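Local coordinates for protein metallopeptidase containing co-catalytic metalloactive site (Shewanella denitrificans OS217, PDB 3B2Y) that probably acts as a zinc-dependent metallocarboxypeptidase of the M14 family, here carrying nickel in its metal site, at residues Glu9-Gln14 / Asp172-Glu177; Ser104-Val109 / Gln156-Ala161; Lys149-His154 / Thr228-Phe233. All coordinates share one frame; numbering follows the deposited sequence. Where two conformers were deposited one is given.

Interaction 1: residues Glu9-Gln14 / Asp172-Glu177; sequences ESFVWQ and DVLMNE
Val173 sets one methyl squarely on the Phe11 ring: CG2 stands 3.7 Å from the ring centroid, only 9° off the ring normal, a CH-pi contact made almost over the centre of one face. The two side chains come at each other from opposite directions. In Val173 the torsion leaves CG2 anti to the backbone N (CG1 at chi1 68°), which aims that methyl at the ring. The same CG2 also meets the six-membered end of Trp13, but at its edge, with CH2 4.1 Å away near the indole plane. Leu174 adds a looser touch, its CD2 lying obliquely 4.3 Å from Phe11 CZ. Val173 and Leu174 are the central pair of a type I beta turn closed by Met175 N to Asp172 O at 3.0 Å. This turn leaves the end of strand 165-172 in the M14 peptidase fold, and the Val173 side chain is about 8 Å from the bound nickel and equally near the side chain of Glu246, the predicted proton donor/acceptor. Were Phe11 an alanine, Val173 CG2 would probably lose the face it rests on, opening a gap between the N-terminal segment and the turn. Further out, the Phe11 backbone is hydrogen-bonded to Gly117, Trp13 has a cation-pi partner in Arg256, and Gln250 NE2 holds the carbonyl of Val173.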
# COMPACT_ATOMS: atom_id res chain seq x y z
N GLU A 9 6.59 10.05 16.60
CA GLU A 9 6.97 8.86 17.37
C GLU A 9 7.44 7.70 16.48
O GLU A 9 6.81 7.43 15.44
CB GLU A 9 5.79 8.37 18.21
CG GLU A 9 6.16 7.13 19.01
CD GLU A 9 5.46 7.04 20.30
OE1 GLU A 9 5.03 8.10 20.80
OE2 GLU A 9 5.39 5.91 20.84
N SER A 10 8.51 7.02 16.92
CA SER A 10 9.01 5.81 16.24
C SER A 10 8.47 4.52 16.83
O SER A 10 8.31 4.41 18.05
CB SER A 10 10.53 5.77 16.31
OG SER A 10 11.11 6.81 15.56
N PHE A 11 8.17 3.56 15.94
CA PHE A 11 7.62 2.25 16.29
C PHE A 11 8.40 1.21 15.52
O PHE A 11 8.59 1.38 14.30
CB PHE A 11 6.16 2.13 15.87
CG PHE A 11 5.26 3.12 16.52
CD1 PHE A 11 5.13 4.39 16.01
CD2 PHE A 11 4.57 2.80 17.68
CE1 PHE A 11 4.28 5.32 16.61
CE2 PHE A 11 3.73 3.69 18.27
CZ PHE A 11 3.60 4.98 17.74
N VAL A 12 8.78 0.13 16.20
CA VAL A 12 9.54 -0.99 15.61
C VAL A 12 9.04 -2.36 16.16
O VAL A 12 8.69 -2.46 17.33
CB VAL A 12 11.03 -0.79 15.90
CG1 VAL A 12 11.82 -1.99 15.55
CG2 VAL A 12 11.58 0.47 15.14
N TRP A 13 9.14 -3.41 15.34
CA TRP A 13 8.72 -4.79 15.69
C TRP A 13 9.79 -5.78 15.22
O TRP A 13 10.59 -5.46 14.35
CB TRP A 13 7.35 -5.11 15.06
CG TRP A 13 6.26 -4.20 15.54
CD1 TRP A 13 5.45 -4.39 16.64
CD2 TRP A 13 5.87 -2.94 14.96
NE1 TRP A 13 4.59 -3.32 16.77
CE2 TRP A 13 4.83 -2.41 15.77
CE3 TRP A 13 6.29 -2.21 13.82
CZ2 TRP A 13 4.18 -1.21 15.45
CZ3 TRP A 13 5.65 -1.01 13.52
CH2 TRP A 13 4.60 -0.52 14.33
N GLN A 14 9.81 -6.98 15.82
CA GLN A 14 10.58 -8.09 15.27
C GLN A 14 9.68 -8.90 14.37
O GLN A 14 8.49 -9.06 14.63
CB GLN A 14 11.17 -8.99 16.37
CG GLN A 14 12.08 -8.26 17.34
CD GLN A 14 13.08 -7.32 16.66
OE1 GLN A 14 13.64 -7.62 15.57
NE2 GLN A 14 13.30 -6.16 17.29
N ASP A 172 -2.99 1.38 10.91
CA ASP A 172 -3.39 2.36 11.90
C ASP A 172 -2.71 1.94 13.21
O ASP A 172 -3.17 1.00 13.91
CB ASP A 172 -4.90 2.43 11.99
CG ASP A 172 -5.39 3.61 12.84
OD1 ASP A 172 -4.67 3.96 13.81
OD2 ASP A 172 -6.48 4.15 12.54
N VAL A 173 -1.66 2.66 13.56
CA VAL A 173 -0.64 2.13 14.50
C VAL A 173 -1.16 1.88 15.90
O VAL A 173 -0.68 0.99 16.60
CB VAL A 173 0.65 3.03 14.53
CG1 VAL A 173 0.36 4.39 15.17
CG2 VAL A 173 1.77 2.34 15.28
N LEU A 174 -2.13 2.67 16.31
CA LEU A 174 -2.66 2.57 17.65
C LEU A 174 -3.90 1.68 17.74
O LEU A 174 -4.40 1.37 18.84
CB LEU A 174 -2.92 4.00 18.16
CG LEU A 174 -1.75 4.97 18.25
CD1 LEU A 174 -2.16 6.24 19.01
CD2 LEU A 174 -0.49 4.36 18.88
N MSE A 175 -4.39 1.21 16.60
CA MSE A 175 -5.64 0.42 16.55
C MSE A 175 -5.40 -1.04 16.91
O MSE A 175 -4.29 -1.54 16.71
CB MSE A 175 -6.27 0.48 15.14
CG MSE A 175 -6.96 1.77 14.84
SE MSE A 175 -8.56 1.92 15.91
CE MSE A 175 -9.74 0.85 14.77
N ASN A 176 -6.42 -1.69 17.48
CA ASN A 176 -6.48 -3.17 17.57
C ASN A 176 -7.42 -3.85 16.56
O ASN A 176 -7.36 -5.07 16.39
CB ASN A 176 -6.88 -3.63 18.97
CG ASN A 176 -5.77 -3.44 19.98
OD1 ASN A 176 -4.92 -4.33 20.14
ND2 ASN A 176 -5.74 -2.28 20.61
N GLU A 177 -8.26 -3.06 15.89
CA GLU A 177 -9.26 -3.52 14.95
C GLU A 177 -8.90 -3.04 13.55
O GLU A 177 -8.13 -2.08 13.40
CB GLU A 177 -10.62 -2.94 15.35
CG GLU A 177 -11.25 -3.56 16.60
CD GLU A 177 -12.30 -2.66 17.20
OE1 GLU A 177 -12.18 -1.40 17.08
OE2 GLU A 177 -13.24 -3.20 17.83

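Interaction 2: residues Ser104-Val109 / Gln156-Ala161; sequences SLLPLV and QLLCAA
Strand 102-106 and helix 155-161 approach most closely where Ser104 faces Ala161, their CA atoms 6.1 Å apart, with the helical backbone still in i to i+4 bonding from Leu157 O to Ala161 N. Both residues direct their CB toward the other segment, and the Ala161 methyl packs alongside the serine, 3.6 Å from Ser104 OG and 3.8 Å from its CB. With OG anti to its own carbonyl carbon (chi1 -65°), the hydroxyl also reaches a water at 2.7 Å, and this water donates to Ala161 O at 2.7 Å, bridging strand and helix. Gln58 of strand 52-58 hydrogen-bonds the same hydroxyl directly, so this buried oxygen has more than one polar partner. The layering is that of the alpha/beta fold of M14 peptidases: 102-106 is an outermost strand of the mixed sheet, paired in parallel with 68-73, and the helix packs on one side of it. Two residues on in the strand and nearly a turn back in the helix, the contact is wholly apolar, branch end against branch end, with Leu106 CD2 4.3 Å from Leu158 CD2. Leu151 of helix 146-152 touches both of these leucines, while Leu56 packs against Ser104.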
# COMPACT_ATOMS: atom_id res chain seq x y z
N SER A 104 1.55 -3.66 -11.24
CA SER A 104 2.61 -2.72 -10.86
C SER A 104 2.72 -2.64 -9.36
O SER A 104 1.73 -2.77 -8.67
CB SER A 104 2.29 -1.40 -11.51
OG SER A 104 2.35 -1.51 -12.96
N LEU A 105 3.95 -2.49 -8.85
CA LEU A 105 4.23 -2.51 -7.39
C LEU A 105 5.11 -1.32 -7.00
O LEU A 105 6.04 -0.99 -7.69
CB LEU A 105 4.94 -3.81 -7.04
CG LEU A 105 4.22 -5.09 -7.43
CD1 LEU A 105 5.19 -6.26 -7.35
CD2 LEU A 105 3.01 -5.27 -6.53
N LEU A 106 4.70 -0.60 -5.98
CA LEU A 106 5.39 0.59 -5.43
C LEU A 106 5.56 0.29 -3.92
O LEU A 106 4.80 0.70 -3.08
CB LEU A 106 4.56 1.84 -5.75
CG LEU A 106 5.06 3.24 -5.59
CD1 LEU A 106 6.20 3.51 -6.60
CD2 LEU A 106 3.90 4.18 -5.91
N PRO A 107 6.56 -0.53 -3.58
CA PRO A 107 6.66 -1.17 -2.30
C PRO A 107 6.96 -0.22 -1.15
O PRO A 107 6.62 -0.50 -0.02
CB PRO A 107 7.89 -2.11 -2.45
CG PRO A 107 8.11 -2.25 -3.86
CD PRO A 107 7.62 -0.96 -4.50
N LEU A 108 7.68 0.87 -1.43
CA LEU A 108 8.24 1.68 -0.35
C LEU A 108 8.45 3.12 -0.79
O LEU A 108 9.51 3.44 -1.32
CB LEU A 108 9.55 1.10 0.13
CG LEU A 108 10.27 1.80 1.31
CD1 LEU A 108 9.26 2.05 2.53
CD2 LEU A 108 11.56 1.02 1.76
N VAL A 109 7.46 3.97 -0.56
CA VAL A 109 7.48 5.35 -1.02
C VAL A 109 8.30 6.30 -0.09
O VAL A 109 8.91 7.28 -0.56
CB VAL A 109 6.05 5.81 -1.15
CG1 VAL A 109 5.93 7.33 -1.33
CG2 VAL A 109 5.35 5.02 -2.28
N GLN A 156 1.57 10.28 -15.06
CA GLN A 156 0.93 9.59 -16.18
C GLN A 156 1.20 8.10 -16.11
O GLN A 156 0.35 7.31 -16.41
CB GLN A 156 1.46 10.14 -17.47
CG GLN A 156 0.55 9.89 -18.66
CD GLN A 156 0.35 11.16 -19.48
OE1 GLN A 156 1.29 11.65 -20.14
NE2 GLN A 156 -0.86 11.72 -19.41
N LEU A 157 2.42 7.75 -15.75
CA LEU A 157 2.85 6.35 -15.62
C LEU A 157 2.02 5.70 -14.49
O LEU A 157 1.50 4.59 -14.65
CB LEU A 157 4.33 6.30 -15.36
CG LEU A 157 4.92 4.93 -15.10
CD1 LEU A 157 4.89 4.13 -16.39
CD2 LEU A 157 6.29 5.07 -14.52
N LEU A 158 1.82 6.41 -13.38
CA LEU A 158 1.10 5.84 -12.25
C LEU A 158 -0.41 5.69 -12.53
O LEU A 158 -1.03 4.75 -12.06
CB LEU A 158 1.32 6.68 -11.00
CG LEU A 158 2.77 6.51 -10.55
CD1 LEU A 158 3.08 7.58 -9.48
CD2 LEU A 158 3.10 5.08 -10.06
N CYS A 159 -0.98 6.65 -13.24
CA CYS A 159 -2.37 6.59 -13.67
C CYS A 159 -2.58 5.40 -14.62
O CYS A 159 -3.52 4.62 -14.44
CB CYS A 159 -2.80 7.93 -14.26
SG CYS A 159 -2.90 9.18 -12.91
N ALA A 160 -1.71 5.24 -15.61
CA ALA A 160 -1.72 4.03 -16.49
C ALA A 160 -1.70 2.72 -15.67
O ALA A 160 -2.47 1.75 -15.95
CB ALA A 160 -0.54 4.05 -17.50
N ALA A 161 -0.84 2.71 -14.64
CA ALA A 161 -0.62 1.51 -13.81
C ALA A 161 -1.81 1.11 -12.95
O ALA A 161 -1.92 -0.06 -12.56
CB ALA A 161 0.71 1.68 -12.96
O HOH W 1 -0.22 -1.77 -13.69

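Interaction 3: residues Lys149-His154 / Thr228-Phe233; sequences KLLLEH and TSFEAF
Leu152 and Phe233 make the CH-pi part of this contact: Leu152 CD2 lies over one face of the Phe233 ring, 4.2 Å from its centroid and 26° off the normal. The methyl is displaced toward the ring's far end, since CZ is its closest atom at 3.8 Å. Plain apolar contact follows between Leu151 and Phe230, whose side chains cross at about a right angle; Leu151 CD1 sits obliquely 3.9 Å from Phe230 CE1. Phe75 also meets the Phe230 ring. Phe230 extends this far because its CG is anti to the backbone N (chi1 179°), and Phe233 has the same first torsion, so the two rings on successive turns reach toward helix 146-152. Two helices of the M14 peptidase fold are thereby joined beside the central sheet, where Leu106 of strand 102-106 touches both Leu151 and Phe230. The hydrogen bonds here run within each segment or to its neighbours, not between the two. Ser229 is the N-cap of helix 230-236, its OG accepting from Ala232 N at 3.1 Å and also bonded to Asp227. In the other segment, His154 ND1 donates in its ring plane to Leu150 O at 3.0 Å, nearly straight at 165°, which fixes the imidazole's rotation.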
# COMPACT_ATOMS: atom_id res chain seq x y z
N LYS A 149 6.19 14.78 -4.66
CA LYS A 149 6.59 15.48 -5.84
C LYS A 149 7.24 14.54 -6.87
O LYS A 149 7.03 14.71 -8.09
CB LYS A 149 7.53 16.62 -5.49
CG LYS A 149 6.82 17.70 -4.72
CD LYS A 149 7.83 18.77 -4.23
CE LYS A 149 7.05 19.97 -3.60
NZ LYS A 149 6.61 19.63 -2.28
N LEU A 150 8.05 13.60 -6.40
CA LEU A 150 8.75 12.68 -7.31
C LEU A 150 7.75 11.73 -7.96
O LEU A 150 7.84 11.41 -9.12
CB LEU A 150 9.81 11.85 -6.57
CG LEU A 150 10.97 12.63 -5.91
CD1 LEU A 150 11.82 11.70 -4.97
CD2 LEU A 150 11.85 13.39 -7.05
N LEU A 151 6.76 11.28 -7.20
CA LEU A 151 5.64 10.53 -7.77
C LEU A 151 4.82 11.29 -8.80
O LEU A 151 4.48 10.77 -9.85
CB LEU A 151 4.71 10.02 -6.66
CG LEU A 151 5.25 8.96 -5.71
CD1 LEU A 151 4.14 8.55 -4.84
CD2 LEU A 151 5.81 7.73 -6.39
N LEU A 152 4.57 12.56 -8.52
CA LEU A 152 3.82 13.42 -9.43
C LEU A 152 4.57 13.69 -10.75
O LEU A 152 3.94 13.94 -11.80
CB LEU A 152 3.39 14.69 -8.68
CG LEU A 152 2.20 14.59 -7.71
CD1 LEU A 152 1.97 15.91 -6.98
CD2 LEU A 152 0.88 14.16 -8.47
N GLU A 153 5.91 13.63 -10.74
CA GLU A 153 6.76 13.70 -11.96
C GLU A 153 6.50 12.51 -12.89
O GLU A 153 6.82 12.58 -14.05
CB GLU A 153 8.26 13.77 -11.61
CG GLU A 153 8.74 15.10 -11.00
CD GLU A 153 10.30 15.25 -10.90
OE1 GLU A 153 11.01 14.22 -10.76
OE2 GLU A 153 10.81 16.41 -11.00
N HIS A 154 5.89 11.44 -12.34
CA HIS A 154 5.59 10.19 -13.05
C HIS A 154 4.10 9.94 -12.98
O HIS A 154 3.62 8.81 -13.05
CB HIS A 154 6.37 9.07 -12.40
CG HIS A 154 7.84 9.25 -12.53
ND1 HIS A 154 8.61 9.88 -11.58
CD2 HIS A 154 8.67 8.95 -13.55
CE1 HIS A 154 9.86 9.92 -11.99
NE2 HIS A 154 9.93 9.34 -13.17
N THR A 228 -6.73 14.40 0.08
CA THR A 228 -5.61 14.67 -0.85
C THR A 228 -4.56 13.55 -0.91
O THR A 228 -3.39 13.78 -1.25
CB THR A 228 -4.87 16.00 -0.55
OG1 THR A 228 -4.13 15.90 0.69
CG2 THR A 228 -5.83 17.15 -0.53
N SER A 229 -5.00 12.35 -0.62
CA SER A 229 -4.16 11.17 -0.58
C SER A 229 -3.84 10.72 -2.00
O SER A 229 -4.50 11.12 -2.99
CB SER A 229 -4.90 10.05 0.13
OG SER A 229 -6.03 9.65 -0.64
N PHE A 230 -2.83 9.88 -2.10
CA PHE A 230 -2.39 9.32 -3.37
C PHE A 230 -3.54 8.53 -4.03
O PHE A 230 -3.84 8.72 -5.18
CB PHE A 230 -1.25 8.35 -3.06
CG PHE A 230 -0.67 7.64 -4.24
CD1 PHE A 230 -0.01 8.33 -5.20
CD2 PHE A 230 -0.67 6.24 -4.30
CE1 PHE A 230 0.59 7.66 -6.31
CE2 PHE A 230 -0.04 5.55 -5.36
CZ PHE A 230 0.60 6.28 -6.37
N GLU A 231 -4.20 7.71 -3.24
CA GLU A 231 -5.30 6.87 -3.73
C GLU A 231 -6.49 7.72 -4.22
O GLU A 231 -7.09 7.40 -5.23
CB GLU A 231 -5.67 5.79 -2.68
CG GLU A 231 -6.07 6.31 -1.29
CD GLU A 231 -4.90 6.55 -0.30
OE1 GLU A 231 -3.73 6.73 -0.70
OE2 GLU A 231 -5.20 6.58 0.91
N ALA A 232 -6.87 8.76 -3.52
CA ALA A 232 -8.00 9.59 -4.01
C ALA A 232 -7.62 10.30 -5.30
O ALA A 232 -8.46 10.46 -6.20
CB ALA A 232 -8.46 10.61 -2.95
N PHE A 233 -6.39 10.78 -5.36
CA PHE A 233 -5.78 11.34 -6.58
C PHE A 233 -5.91 10.37 -7.78
O PHE A 233 -6.36 10.75 -8.87
CB PHE A 233 -4.28 11.66 -6.36
CG PHE A 233 -3.58 12.06 -7.61
CD1 PHE A 233 -3.81 13.32 -8.16
CD2 PHE A 233 -2.72 11.17 -8.31
CE1 PHE A 233 -3.19 13.69 -9.38
CE2 PHE A 233 -2.11 11.53 -9.52
CZ PHE A 233 -2.31 12.82 -10.03

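Overall arrangement
Interactions 2 and 3 are both buried and belong to one hydrophobic cluster, their centres about 10 Å apart, whereas interaction 1 is a surface contact with its centre about 26 and 25 Å from those of interactions 2 and 3. The successive helices 146-152 and 155-161 supply one side each of interactions 3 and 2. Between the two contacts, Leu106 CD2 lies 3.9 Å from Phe230 CZ and Leu158 CD1 4.0 Å from Phe230 CE1. Chemistry follows place: methyl groups meet aromatic rings in interactions 1 and 3, between loops in one and helices in the other, while interaction 2 combines aliphatic packing with a water bridge. By the side chains of Val173, Phe230 and Leu106, interaction 1 stands nearest the nickel, then 3, then 2.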